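Local coordinates for protein formyltransferase (Francisella tularensis subsp. tularensis, PDB 4NV1) that belongs to the formyltransferase family and binds dTDP-4-amino-4,6-dideoxyglucose in a pocket shared by its Rossmann-like core and its C-terminal region, at residues V9-T14 with C74-L79; L70-H75 with L89-H94; F144-D149 with A214-P219. All coordinates share one frame; numbering follows the deposited sequence.

Contact 1: V9-T14 with C74-L79; sequences VTDNRT and CHSKQL. With 0FX (dTDP-4-amino-4,6-dideoxyglucose), chain I.
The backbones of V9-D11 and C74-S76 run alongside each other, tied by C74 N to V9 O and D11 N to H75 O, with T10 CA only 4.2 Å from S76 CA. T10 adds a side-chain bond to the backbone pairing. With OG1 anti to the backbone N (chi1 -173°), its hydroxyl donates to C74 O at 2.6 Å, nearly along the C=O axis. The same OG1 accepts from N12 N at 2.9 Å, an ST turn, so one oxygen both binds the C74 carbonyl and shapes the turn leading into the helix. N12 stands at the N-cap of that helix; its OD1 bonds to I15 N and more weakly to T14 N.

D11 sends its carboxylate across to K77, the two side chains crossing at about a right angle. OD2 takes K77 N on its anti lone pair, at a modelled 2.5 Å that is doubtfully short, while OD1 is held by S36 N. This is a backbone grip and not a salt bridge, since D11 OD2 and K77 NZ stay 5.5 Å apart. K77 CG lies 3.2 Å from D11 OD2, and K77 NZ bonds O2G of dTDP-4-amino-4,6-dideoxyglucose at 3.2 Å. H75 ND1 donates to ligand O4P at 2.9 Å (N-H...O 155°), an approach at the ring edge and in its plane, while its NE2 is held by E158. N12 ND2 adds only a weak bond to O3P.

The two connections leave the C-terminal ends of the adjacent parallel strands 4-9 and 70-74, the usual place for a pocket in a Rossmann-like sheet. I15 of helix 13-24 touches T10, C74 and H75, and Y151 and Q155 of helix 147-170 touch N12.

Contact 2: L70-H75 with L89-H94; sequences LGFSCH and LCINIH. With 0FX (dTDP-4-amino-4,6-dideoxyglucose), chain I.
F72 lays its ring beside I91, both side chains pointing the same way, with CD2 3.8 Å from I91 CB. I93 crosses F72 obliquely, its CD1 3.5 Å from F72 CD2 and placed there by a chi2 of 101° that departs from a staggered value. Helix 147-170 covers the L70, F72 and I91 part of this apolar face, F162 pairing edge-to-face with F72 and I169 touching L70 and I91, while F19 of helix 13-24 meets C74 and I93. At the far end of the face, L70 CD1 rests 4.1 Å from L89 CG; toward the pocket, C74 SG touches I93 CG2 at 3.6 Å.

The backbone evidence for parallel pairing is a run of four bonds, from G71 N to L89 O, I91 N to G71 O, S73 N to I91 O and I93 N to S73 O. The strand axes run at 22° to each other.

On the other face, N92 reaches across to S73. Its ND2 donates to S73 O at 3.0 Å from well above the carbonyl plane (62° out of it), although S73 O lies in the amide plane of N92. I93 N approaches that oxygen almost in line with C=O, so two donors grip it from different directions. Past the last direct bond, a water bridges H75 N (2.8 Å) and I93 O (2.7 Å), and another binds S73 OG.

Strand 70-74, helix 82-87 and strand 89-94 form a beta-alpha-beta crossover, the repeating element of a Rossmann-like sheet, and the first strand delivers H75 to the ligand pocket at its C-terminal end.

Contact 3: F144-D149 with A214-P219; sequences FENSFD and AMTHPP. With 0FX (dTDP-4-amino-4,6-dideoxyglucose), chain I.
S147 OG and H217 ND1 meet in a hydrogen bond at 2.6 Å, with the hydroxyl at the edge of the imidazole and in its plane; the geometry does not settle which of the two carries the proton. S147 OG also bonds to Q107 NE2, a residue that itself contacts the ligand, so the hydroxyl has partners on two elements. A weak bond at 3.5 Å runs from F148 N to T216 O.

Within the helix start, N146 and D149 form a capping box. N146 N donates to D149 OD2 at 2.9 Å, and D149 N returns a bond to N146 OD1 at 2.9 Å. N146 CG sits in the crowded position between backbone N and carbonyl carbon (chi1 61°), from which OD1 faces back to the N-H of D149 and, weakly, that of F148. N146 CB separately lies 3.3 Å from T216 O.

The imidazole of H217 is flanked on both faces. F148 CA makes a CH-pi contact over one, 3.6 Å from the ring centroid and 17° off its normal. Over the opposite face lies C1 of dTDP-4-amino-4,6-dideoxyglucose, above the ring centre. The phenyl of F148 adds an offset edge-to-face ring pair, its edge toward the H217 face and the planes at 70°. Y151, further along the helix, makes another edge-to-face pair with H217.

Apolar packing is minor: F148 CB touches P218 CD at 4.1 Å.

Together these contacts set the capped N terminus of helix 147-170 against the loop that follows helix 205-214, a junction between the formyltransferase core and the C-terminal dimerization region, with H217 forming part of the wall of the ligand pocket.

From the N terminus, strand 4-9 leads into the first segment of contact 1, which closes a loop of 59 residues on returning to C74-L79. Contact 2 starts where that loop ends, sharing C74 and H75, and closes a much shorter loop of 13 residues through helix 82-87. V9 N to F72 O, at 2.6 Å, probably bonds the two contacts directly, joining three neighbouring parallel strands. Contact 3 follows in series and neither nests in nor crosses the others; it closes a 64-residue loop and ties the start of helix 147-170 to the C-terminal region. Its centre is about 20 Å from that of contact 1 and 26 Å from that of contact 2, and the bound ligand touches all three.

Contact 1: V9-T14 with C74-L79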
loop_
_atom_site.group_PDB
_atom_site.type_symbol
_atom_site.label_atom_id
_atom_site.label_comp_id
_atom_site.label_asym_id
_atom_site.label_seq_id
_atom_site.Cartn_x
_atom_site.Cartn_y
_atom_site.Cartn_z
ATOM N N VAL A 9 26.396 -19.488 13.760
ATOM C CA VAL A 9 25.434 -18.679 14.455
ATOM C C VAL A 9 24.453 -17.921 13.548
ATOM O O VAL A 9 24.865 -17.148 12.657
ATOM C CB VAL A 9 26.190 -17.672 15.251
ATOM C CG1 VAL A 9 25.251 -17.054 16.262
ATOM C CG2 VAL A 9 27.398 -18.326 15.890
ATOM N N THR A 10 23.161 -18.193 13.729
ATOM C CA THR A 10 22.093 -17.481 13.022
ATOM C C THR A 10 20.793 -17.408 13.809
ATOM O O THR A 10 20.464 -18.349 14.562
ATOM C CB THR A 10 21.710 -18.188 11.724
ATOM O OG1 THR A 10 20.778 -17.373 11.001
ATOM C CG2 THR A 10 21.115 -19.539 11.982
ATOM N N ASP A 11 20.071 -16.301 13.612
ATOM C CA ASP A 11 18.701 -16.228 14.043
ATOM C C ASP A 11 17.714 -16.215 12.888
ATOM O O ASP A 11 16.629 -15.687 13.056
ATOM C CB ASP A 11 18.556 -15.003 14.921
ATOM C CG ASP A 11 19.348 -15.178 16.191
ATOM O OD1 ASP A 11 18.994 -16.114 16.906
ATOM O OD2 ASP A 11 20.352 -14.481 16.440
ATOM N N ASN A 12 18.023 -16.842 11.758
ATOM C CA ASN A 12 17.097 -16.835 10.619
ATOM C C ASN A 12 16.770 -18.216 10.187
ATOM O O ASN A 12 17.686 -18.963 9.894
ATOM C CB ASN A 12 17.744 -16.237 9.371
ATOM C CG ASN A 12 16.763 -16.047 8.220
ATOM O OD1 ASN A 12 16.445 -16.953 7.443
ATOM N ND2 ASN A 12 16.324 -14.821 8.084
ATOM N N ARG A 13 15.488 -18.531 10.074
ATOM C CA ARG A 13 15.067 -19.876 9.733
ATOM C C ARG A 13 15.521 -20.221 8.349
ATOM O O ARG A 13 15.855 -21.374 8.070
ATOM C CB ARG A 13 13.537 -19.930 9.776
ATOM C CG ARG A 13 12.810 -20.785 8.733
ATOM C CD ARG A 13 12.468 -22.198 9.210
ATOM N NE ARG A 13 11.257 -22.227 10.049
ATOM C CZ ARG A 13 11.189 -22.003 11.368
ATOM N NH1 ARG A 13 12.255 -21.729 12.105
ATOM N NH2 ARG A 13 10.019 -22.065 11.984
ATOM N N THR A 14 15.401 -19.258 7.429
ATOM C CA THR A 14 15.681 -19.592 6.028
ATOM C C THR A 14 17.177 -19.855 5.822
ATOM O O THR A 14 17.588 -20.852 5.231
ATOM C CB THR A 14 15.118 -18.514 5.077
ATOM O OG1 THR A 14 13.765 -18.881 4.787
ATOM C CG2 THR A 14 15.876 -18.464 3.756
ATOM N N CYS A 74 25.576 -15.650 10.332
ATOM C CA CYS A 74 24.727 -15.202 9.228
ATOM C C CYS A 74 23.359 -14.854 9.760
ATOM O O CYS A 74 22.612 -15.751 10.176
ATOM C CB CYS A 74 24.656 -16.270 8.136
ATOM S SG CYS A 74 23.765 -15.708 6.652
ATOM N N HIS A 75 23.104 -13.556 9.824
ATOM C CA HIS A 75 21.790 -13.014 10.219
ATOM C C HIS A 75 21.564 -13.389 11.693
ATOM O O HIS A 75 20.693 -14.144 12.022
ATOM C CB HIS A 75 20.676 -13.549 9.345
ATOM C CG HIS A 75 20.582 -12.864 8.019
ATOM N ND1 HIS A 75 19.757 -11.777 7.806
ATOM C CD2 HIS A 75 21.184 -13.122 6.837
ATOM C CE1 HIS A 75 19.830 -11.416 6.543
ATOM N NE2 HIS A 75 20.670 -12.231 5.930
ATOM N N SER A 76 22.451 -12.897 12.527
ATOM C CA SER A 76 22.691 -13.446 13.832
ATOM C C SER A 76 22.318 -12.220 14.587
ATOM O O SER A 76 22.923 -11.181 14.280
ATOM C CB SER A 76 24.195 -13.651 14.068
ATOM O OG SER A 76 24.565 -13.563 15.445
ATOM N N LYS A 77 21.464 -12.350 15.604
ATOM C CA LYS A 77 21.221 -11.200 16.496
ATOM C C LYS A 77 22.458 -10.665 17.236
ATOM O O LYS A 77 22.435 -9.535 17.737
ATOM C CB LYS A 77 20.099 -11.505 17.501
ATOM C CG LYS A 77 18.726 -11.764 16.890
ATOM C CD LYS A 77 17.746 -12.286 17.945
ATOM C CE LYS A 77 16.316 -12.493 17.465
ATOM N NZ LYS A 77 15.820 -11.321 16.688
ATOM N N GLN A 78 23.527 -11.450 17.376
ATOM C CA GLN A 78 24.619 -11.074 18.308
ATOM C C GLN A 78 25.991 -10.904 17.667
ATOM O O GLN A 78 26.294 -11.588 16.691
ATOM C CB GLN A 78 24.819 -12.140 19.400
ATOM C CG GLN A 78 23.583 -12.941 19.778
ATOM C CD GLN A 78 23.801 -13.989 20.859
ATOM O OE1 GLN A 78 24.478 -13.756 21.872
ATOM N NE2 GLN A 78 23.230 -15.155 20.643
ATOM N N LEU A 79 26.818 -10.069 18.285
ATOM C CA LEU A 79 28.204 -9.860 17.877
ATOM C C LEU A 79 29.199 -10.708 18.667
ATOM O O LEU A 79 29.079 -10.898 19.892
ATOM C CB LEU A 79 28.586 -8.413 18.114
ATOM C CG LEU A 79 27.563 -7.444 17.503
ATOM C CD1 LEU A 79 27.655 -6.089 18.194
ATOM C CD2 LEU A 79 27.738 -7.376 15.989
HETATM O O4P 0FX I . 18.139 -9.825 9.294
HETATM P P2 0FX I . 17.386 -10.742 10.292
HETATM O O3P 0FX I . 16.716 -12.066 9.991
HETATM O O1G 0FX I . 17.803 -10.444 11.797
HETATM C C1G 0FX I . 19.085 -10.773 12.279
HETATM C C2G 0FX I . 18.992 -10.194 13.681
HETATM O O2G 0FX I . 17.724 -10.471 14.285
HETATM C C3G 0FX I . 19.196 -8.692 13.678
HETATM O O3G 0FX I . 19.275 -8.380 15.086
HETATM C C4G 0FX I . 20.466 -8.370 12.865
HETATM N N4A 0FX I . 20.807 -6.955 12.885
HETATM C C5G 0FX I . 20.381 -8.858 11.414
HETATM C C6G 0FX I . 21.672 -8.580 10.653
HETATM O O5G 0FX I . 20.144 -10.266 11.457
HETATM O OPP 0FX I . 15.890 -10.361 10.691
HETATM P P 0FX I . 15.131 -9.027 11.076
HETATM O O1P 0FX I . 15.390 -8.482 12.465
HETATM O O2P 0FX I . 13.830 -9.589 10.516
HETATM O O5 0FX I . 15.417 -7.889 9.969
HETATM C C5 0FX I . 15.153 -8.221 8.600
HETATM C C4 0FX I . 14.596 -7.038 7.829
HETATM O O4 0FX I . 13.251 -6.819 8.212
HETATM C C3 0FX I . 15.277 -5.721 8.048
HETATM O O3 0FX I . 16.305 -5.459 7.081
HETATM C C2 0FX I . 14.173 -4.705 7.748
HETATM C C1 0FX I . 12.913 -5.451 8.187
HETATM N N11 0FX I . 12.436 -4.902 9.460
HETATM C C61 0FX I . 12.852 -5.448 10.623
HETATM C C51 0FX I . 12.421 -4.921 11.821
HETATM C C5A 0FX I . 12.848 -5.406 13.191
HETATM C C21 0FX I . 11.577 -3.862 9.447
HETATM O O21 0FX I . 11.108 -3.327 8.302
HETATM N N31 0FX I . 11.079 -3.345 10.575
HETATM C C41 0FX I . 11.514 -3.893 11.729
HETATM O O41 0FX I . 11.121 -3.413 12.904
#

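Contact 2: L70-H75 with L89-H94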
loop_
_atom_site.group_PDB
_atom_site.type_symbol
_atom_site.label_atom_id
_atom_site.label_comp_id
_atom_site.label_asym_id
_atom_site.label_seq_id
_atom_site.Cartn_x
_atom_site.Cartn_y
_atom_site.Cartn_z
ATOM N N LEU A 70 36.533 -23.115 12.526
ATOM C CA LEU A 70 35.859 -22.182 11.642
ATOM C C LEU A 70 34.565 -21.764 12.295
ATOM O O LEU A 70 33.859 -22.607 12.830
ATOM C CB LEU A 70 35.596 -22.934 10.339
ATOM C CG LEU A 70 34.926 -22.286 9.151
ATOM C CD1 LEU A 70 35.629 -20.951 8.913
ATOM C CD2 LEU A 70 35.043 -23.255 7.976
ATOM N N GLY A 71 34.259 -20.483 12.304
ATOM C CA GLY A 71 32.936 -19.998 12.635
ATOM C C GLY A 71 32.277 -19.137 11.563
ATOM O O GLY A 71 32.958 -18.390 10.824
ATOM N N PHE A 72 30.958 -19.255 11.485
ATOM C CA PHE A 72 30.118 -18.412 10.648
ATOM C C PHE A 72 29.009 -17.757 11.450
ATOM O O PHE A 72 28.302 -18.392 12.300
ATOM C CB PHE A 72 29.451 -19.218 9.554
ATOM C CG PHE A 72 30.411 -19.851 8.593
ATOM C CD1 PHE A 72 30.567 -21.198 8.550
ATOM C CD2 PHE A 72 31.073 -19.058 7.629
ATOM C CE1 PHE A 72 31.435 -21.780 7.675
ATOM C CE2 PHE A 72 31.953 -19.644 6.746
ATOM C CZ PHE A 72 32.111 -20.996 6.731
ATOM N N SER A 73 28.851 -16.484 11.117
ATOM C CA SER A 73 27.696 -15.661 11.508
ATOM C C SER A 73 26.859 -15.340 10.279
ATOM O O SER A 73 27.348 -14.849 9.242
ATOM C CB SER A 73 28.133 -14.362 12.206
ATOM O OG SER A 73 26.978 -13.607 12.541
ATOM N N CYS A 74 25.576 -15.650 10.332
ATOM C CA CYS A 74 24.727 -15.202 9.228
ATOM C C CYS A 74 23.359 -14.854 9.760
ATOM O O CYS A 74 22.612 -15.751 10.176
ATOM C CB CYS A 74 24.656 -16.270 8.136
ATOM S SG CYS A 74 23.765 -15.708 6.652
ATOM N N HIS A 75 23.104 -13.556 9.824
ATOM C CA HIS A 75 21.790 -13.014 10.219
ATOM C C HIS A 75 21.564 -13.389 11.693
ATOM O O HIS A 75 20.693 -14.144 12.022
ATOM C CB HIS A 75 20.676 -13.549 9.345
ATOM C CG HIS A 75 20.582 -12.864 8.019
ATOM N ND1 HIS A 75 19.757 -11.777 7.806
ATOM C CD2 HIS A 75 21.184 -13.122 6.837
ATOM C CE1 HIS A 75 19.830 -11.416 6.543
ATOM N NE2 HIS A 75 20.670 -12.231 5.930
ATOM N N LEU A 89 39.156 -18.370 12.937
ATOM C CA LEU A 89 38.578 -17.769 11.754
ATOM C C LEU A 89 37.051 -17.725 11.777
ATOM O O LEU A 89 36.371 -18.753 11.748
ATOM C CB LEU A 89 39.070 -18.578 10.550
ATOM C CG LEU A 89 38.611 -18.212 9.158
ATOM C CD1 LEU A 89 38.906 -16.743 8.943
ATOM C CD2 LEU A 89 39.357 -19.094 8.159
ATOM N N CYS A 90 36.520 -16.518 11.764
ATOM C CA CYS A 90 35.078 -16.251 11.840
ATOM C C CYS A 90 34.740 -15.432 10.576
ATOM O O CYS A 90 35.417 -14.476 10.202
ATOM C CB CYS A 90 34.777 -15.430 13.094
ATOM S SG CYS A 90 35.207 -16.387 14.564
ATOM N N ILE A 91 33.731 -15.900 9.881
ATOM C CA ILE A 91 33.313 -15.303 8.630
ATOM C C ILE A 91 31.832 -14.944 8.723
ATOM O O ILE A 91 31.009 -15.694 9.241
ATOM C CB ILE A 91 33.666 -16.250 7.497
ATOM C CG1 ILE A 91 35.231 -16.319 7.417
ATOM C CG2 ILE A 91 32.903 -15.924 6.231
ATOM C CD1 ILE A 91 35.695 -17.427 6.509
ATOM N N ASN A 92 31.578 -13.712 8.332
ATOM C CA ASN A 92 30.236 -13.166 8.316
ATOM C C ASN A 92 29.650 -13.169 6.919
ATOM O O ASN A 92 30.304 -12.803 5.949
ATOM C CB ASN A 92 30.324 -11.741 8.815
ATOM C CG ASN A 92 28.959 -11.119 9.115
ATOM O OD1 ASN A 92 28.894 -9.933 9.225
ATOM N ND2 ASN A 92 27.922 -11.901 9.346
ATOM N N ILE A 93 28.387 -13.545 6.826
ATOM C CA ILE A 93 27.680 -13.581 5.580
ATOM C C ILE A 93 26.625 -12.532 5.818
ATOM O O ILE A 93 25.741 -12.702 6.678
ATOM C CB ILE A 93 27.134 -14.994 5.327
ATOM C CG1 ILE A 93 28.299 -15.972 5.093
ATOM C CG2 ILE A 93 26.217 -15.057 4.108
ATOM C CD1 ILE A 93 28.686 -16.845 6.248
ATOM N N HIS A 94 26.732 -11.450 5.048
ATOM C CA HIS A 94 26.129 -10.154 5.401
ATOM C C HIS A 94 25.202 -9.604 4.299
ATOM O O HIS A 94 25.653 -9.433 3.162
ATOM C CB HIS A 94 27.287 -9.185 5.682
ATOM C CG HIS A 94 26.890 -7.767 5.909
ATOM N ND1 HIS A 94 26.045 -7.364 6.928
ATOM C CD2 HIS A 94 27.269 -6.636 5.267
ATOM C CE1 HIS A 94 25.880 -6.055 6.870
ATOM N NE2 HIS A 94 26.621 -5.584 5.875
HETATM O O4P 0FX I . 18.139 -9.825 9.294
HETATM P P2 0FX I . 17.386 -10.742 10.292
HETATM O O3P 0FX I . 16.716 -12.066 9.991
HETATM O O1G 0FX I . 17.803 -10.444 11.797
HETATM C C1G 0FX I . 19.085 -10.773 12.279
HETATM C C2G 0FX I . 18.992 -10.194 13.681
HETATM O O2G 0FX I . 17.724 -10.471 14.285
HETATM C C3G 0FX I . 19.196 -8.692 13.678
HETATM O O3G 0FX I . 19.275 -8.380 15.086
HETATM C C4G 0FX I . 20.466 -8.370 12.865
HETATM N N4A 0FX I . 20.807 -6.955 12.885
HETATM C C5G 0FX I . 20.381 -8.858 11.414
HETATM C C6G 0FX I . 21.672 -8.580 10.653
HETATM O O5G 0FX I . 20.144 -10.266 11.457
HETATM O OPP 0FX I . 15.890 -10.361 10.691
HETATM P P 0FX I . 15.131 -9.027 11.076
HETATM O O1P 0FX I . 15.390 -8.482 12.465
HETATM O O2P 0FX I . 13.830 -9.589 10.516
HETATM O O5 0FX I . 15.417 -7.889 9.969
HETATM C C5 0FX I . 15.153 -8.221 8.600
HETATM C C4 0FX I . 14.596 -7.038 7.829
HETATM O O4 0FX I . 13.251 -6.819 8.212
HETATM C C3 0FX I . 15.277 -5.721 8.048
HETATM O O3 0FX I . 16.305 -5.459 7.081
HETATM C C2 0FX I . 14.173 -4.705 7.748
HETATM C C1 0FX I . 12.913 -5.451 8.187
HETATM N N11 0FX I . 12.436 -4.902 9.460
HETATM C C61 0FX I . 12.852 -5.448 10.623
HETATM C C51 0FX I . 12.421 -4.921 11.821
HETATM C C5A 0FX I . 12.848 -5.406 13.191
HETATM C C21 0FX I . 11.577 -3.862 9.447
HETATM O O21 0FX I . 11.108 -3.327 8.302
HETATM N N31 0FX I . 11.079 -3.345 10.575
HETATM C C41 0FX I . 11.514 -3.893 11.729
HETATM O O41 0FX I . 11.121 -3.413 12.904
HETATM O O HOH W 1 25.563 -11.944 11.340
HETATM O O HOH W 2 24.566 -11.379 8.773
#

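Contact 3: F144-D149 with A214-P219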
loop_
_atom_site.group_PDB
_atom_site.type_symbol
_atom_site.label_atom_id
_atom_site.label_comp_id
_atom_site.label_asym_id
_atom_site.label_seq_id
_atom_site.Cartn_x
_atom_site.Cartn_y
_atom_site.Cartn_z
ATOM N N PHE A 144 10.026 -0.596 -8.622
ATOM C CA PHE A 144 8.816 -1.169 -8.125
ATOM C C PHE A 144 9.013 -2.025 -6.861
ATOM O O PHE A 144 8.085 -2.666 -6.409
ATOM C CB PHE A 144 8.192 -1.970 -9.235
ATOM C CG PHE A 144 9.105 -2.982 -9.863
ATOM C CD1 PHE A 144 9.796 -2.695 -11.042
ATOM C CD2 PHE A 144 9.152 -4.288 -9.380
ATOM C CE1 PHE A 144 10.581 -3.639 -11.660
ATOM C CE2 PHE A 144 9.940 -5.248 -10.005
ATOM C CZ PHE A 144 10.672 -4.919 -11.138
ATOM N N GLU A 145 10.173 -1.947 -6.230
ATOM C CA GLU A 145 10.551 -2.803 -5.127
ATOM C C GLU A 145 10.546 -2.023 -3.863
ATOM O O GLU A 145 10.836 -0.836 -3.888
ATOM C CB GLU A 145 11.995 -3.318 -5.298
ATOM C CG GLU A 145 12.116 -4.175 -6.517
ATOM C CD GLU A 145 13.482 -4.764 -6.831
ATOM O OE1 GLU A 145 14.484 -4.170 -6.405
ATOM O OE2 GLU A 145 13.486 -5.793 -7.573
ATOM N N ASN A 146 10.213 -2.699 -2.778
ATOM C CA ASN A 146 10.319 -2.149 -1.453
ATOM C C ASN A 146 11.466 -2.807 -0.652
ATOM O O ASN A 146 12.210 -3.655 -1.167
ATOM C CB ASN A 146 8.949 -2.317 -0.737
ATOM C CG ASN A 146 8.540 -3.772 -0.592
ATOM O OD1 ASN A 146 9.377 -4.669 -0.559
ATOM N ND2 ASN A 146 7.221 -4.023 -0.547
ATOM N N SER A 147 11.592 -2.451 0.622
ATOM C CA SER A 147 12.577 -3.092 1.482
ATOM C C SER A 147 12.489 -4.596 1.480
ATOM O O SER A 147 13.535 -5.272 1.557
ATOM C CB SER A 147 12.612 -2.543 2.905
ATOM O OG SER A 147 13.335 -3.399 3.832
ATOM N N PHE A 148 11.278 -5.140 1.369
ATOM C CA PHE A 148 11.139 -6.577 1.499
ATOM C C PHE A 148 11.645 -7.227 0.234
ATOM O O PHE A 148 12.336 -8.234 0.311
ATOM C CB PHE A 148 9.727 -7.090 1.837
ATOM C CG PHE A 148 9.586 -8.574 1.654
ATOM C CD1 PHE A 148 9.556 -9.437 2.737
ATOM C CD2 PHE A 148 9.494 -9.122 0.384
ATOM C CE1 PHE A 148 9.437 -10.808 2.577
ATOM C CE2 PHE A 148 9.379 -10.505 0.207
ATOM C CZ PHE A 148 9.348 -11.341 1.310
ATOM N N ASP A 149 11.393 -6.651 -0.929
ATOM C CA ASP A 149 11.836 -7.304 -2.130
ATOM C C ASP A 149 13.356 -7.261 -2.284
ATOM O O ASP A 149 13.912 -8.153 -2.944
ATOM C CB ASP A 149 11.223 -6.696 -3.402
ATOM C CG ASP A 149 9.693 -6.432 -3.284
ATOM O OD1 ASP A 149 8.987 -7.376 -2.864
ATOM O OD2 ASP A 149 9.220 -5.317 -3.597
ATOM N N ALA A 214 11.143 2.325 0.905
ATOM C CA ALA A 214 12.273 1.869 1.725
ATOM C C ALA A 214 11.777 1.451 3.119
ATOM O O ALA A 214 12.352 0.603 3.770
ATOM C CB ALA A 214 13.313 2.965 1.908
ATOM N N MET A 215 10.694 2.072 3.588
ATOM C CA MET A 215 10.106 1.768 4.885
ATOM C C MET A 215 8.997 0.717 4.920
ATOM O O MET A 215 8.453 0.453 6.003
ATOM C CB MET A 215 9.564 3.063 5.509
ATOM C CG MET A 215 10.570 4.162 5.782
ATOM S SD MET A 215 11.886 3.789 6.942
ATOM C CE MET A 215 11.095 4.051 8.498
ATOM N N THR A 216 8.749 0.085 3.778
ATOM C CA THR A 216 7.752 -0.931 3.594
ATOM C C THR A 216 8.345 -2.331 3.488
ATOM O O THR A 216 9.100 -2.676 2.555
ATOM C CB THR A 216 6.805 -0.629 2.396
ATOM O OG1 THR A 216 6.233 0.692 2.524
ATOM C CG2 THR A 216 5.711 -1.664 2.340
ATOM N N HIS A 217 8.029 -3.115 4.518
ATOM C CA HIS A 217 8.589 -4.437 4.719
ATOM C C HIS A 217 7.578 -5.236 5.579
ATOM O O HIS A 217 7.757 -5.263 6.797
ATOM C CB HIS A 217 9.939 -4.313 5.411
ATOM C CG HIS A 217 10.803 -5.535 5.282
ATOM N ND1 HIS A 217 12.078 -5.502 4.755
ATOM C CD2 HIS A 217 10.568 -6.835 5.593
ATOM C CE1 HIS A 217 12.580 -6.721 4.732
ATOM N NE2 HIS A 217 11.681 -7.550 5.234
ATOM N N PRO A 218 6.552 -5.846 4.937
ATOM C CA PRO A 218 5.611 -6.624 5.739
ATOM C C PRO A 218 6.394 -7.685 6.515
ATOM O O PRO A 218 7.372 -8.229 6.018
ATOM C CB PRO A 218 4.693 -7.273 4.711
ATOM C CG PRO A 218 4.777 -6.431 3.519
ATOM C CD PRO A 218 6.203 -5.896 3.505
ATOM N N PRO A 219 5.938 -8.027 7.716
ATOM C CA PRO A 219 4.688 -7.509 8.237
ATOM C C PRO A 219 5.057 -6.439 9.225
ATOM O O PRO A 219 4.287 -6.146 10.130
ATOM C CB PRO A 219 4.056 -8.742 8.894
ATOM C CG PRO A 219 5.225 -9.577 9.327
ATOM C CD PRO A 219 6.440 -9.155 8.528
HETATM O O4P 0FX I . 18.139 -9.825 9.294
HETATM P P2 0FX I . 17.386 -10.742 10.292
HETATM O O3P 0FX I . 16.716 -12.066 9.991
HETATM O O1G 0FX I . 17.803 -10.444 11.797
HETATM C C1G 0FX I . 19.085 -10.773 12.279
HETATM C C2G 0FX I . 18.992 -10.194 13.681
HETATM O O2G 0FX I . 17.724 -10.471 14.285
HETATM C C3G 0FX I . 19.196 -8.692 13.678
HETATM O O3G 0FX I . 19.275 -8.380 15.086
HETATM C C4G 0FX I . 20.466 -8.370 12.865
HETATM N N4A 0FX I . 20.807 -6.955 12.885
HETATM C C5G 0FX I . 20.381 -8.858 11.414
HETATM C C6G 0FX I . 21.672 -8.580 10.653
HETATM O O5G 0FX I . 20.144 -10.266 11.457
HETATM O OPP 0FX I . 15.890 -10.361 10.691
HETATM P P 0FX I . 15.131 -9.027 11.076
HETATM O O1P 0FX I . 15.390 -8.482 12.465
HETATM O O2P 0FX I . 13.830 -9.589 10.516
HETATM O O5 0FX I . 15.417 -7.889 9.969
HETATM C C5 0FX I . 15.153 -8.221 8.600
HETATM C C4 0FX I . 14.596 -7.038 7.829
HETATM O O4 0FX I . 13.251 -6.819 8.212
HETATM C C3 0FX I . 15.277 -5.721 8.048
HETATM O O3 0FX I . 16.305 -5.459 7.081
HETATM C C2 0FX I . 14.173 -4.705 7.748
HETATM C C1 0FX I . 12.913 -5.451 8.187
HETATM N N11 0FX I . 12.436 -4.902 9.460
HETATM C C61 0FX I . 12.852 -5.448 10.623
HETATM C C51 0FX I . 12.421 -4.921 11.821
HETATM C C5A 0FX I . 12.848 -5.406 13.191
HETATM C C21 0FX I . 11.577 -3.862 9.447
HETATM O O21 0FX I . 11.108 -3.327 8.302
HETATM N N31 0FX I . 11.079 -3.345 10.575
HETATM C C41 0FX I . 11.514 -3.893 11.729
HETATM O O41 0FX I . 11.121 -3.413 12.904
#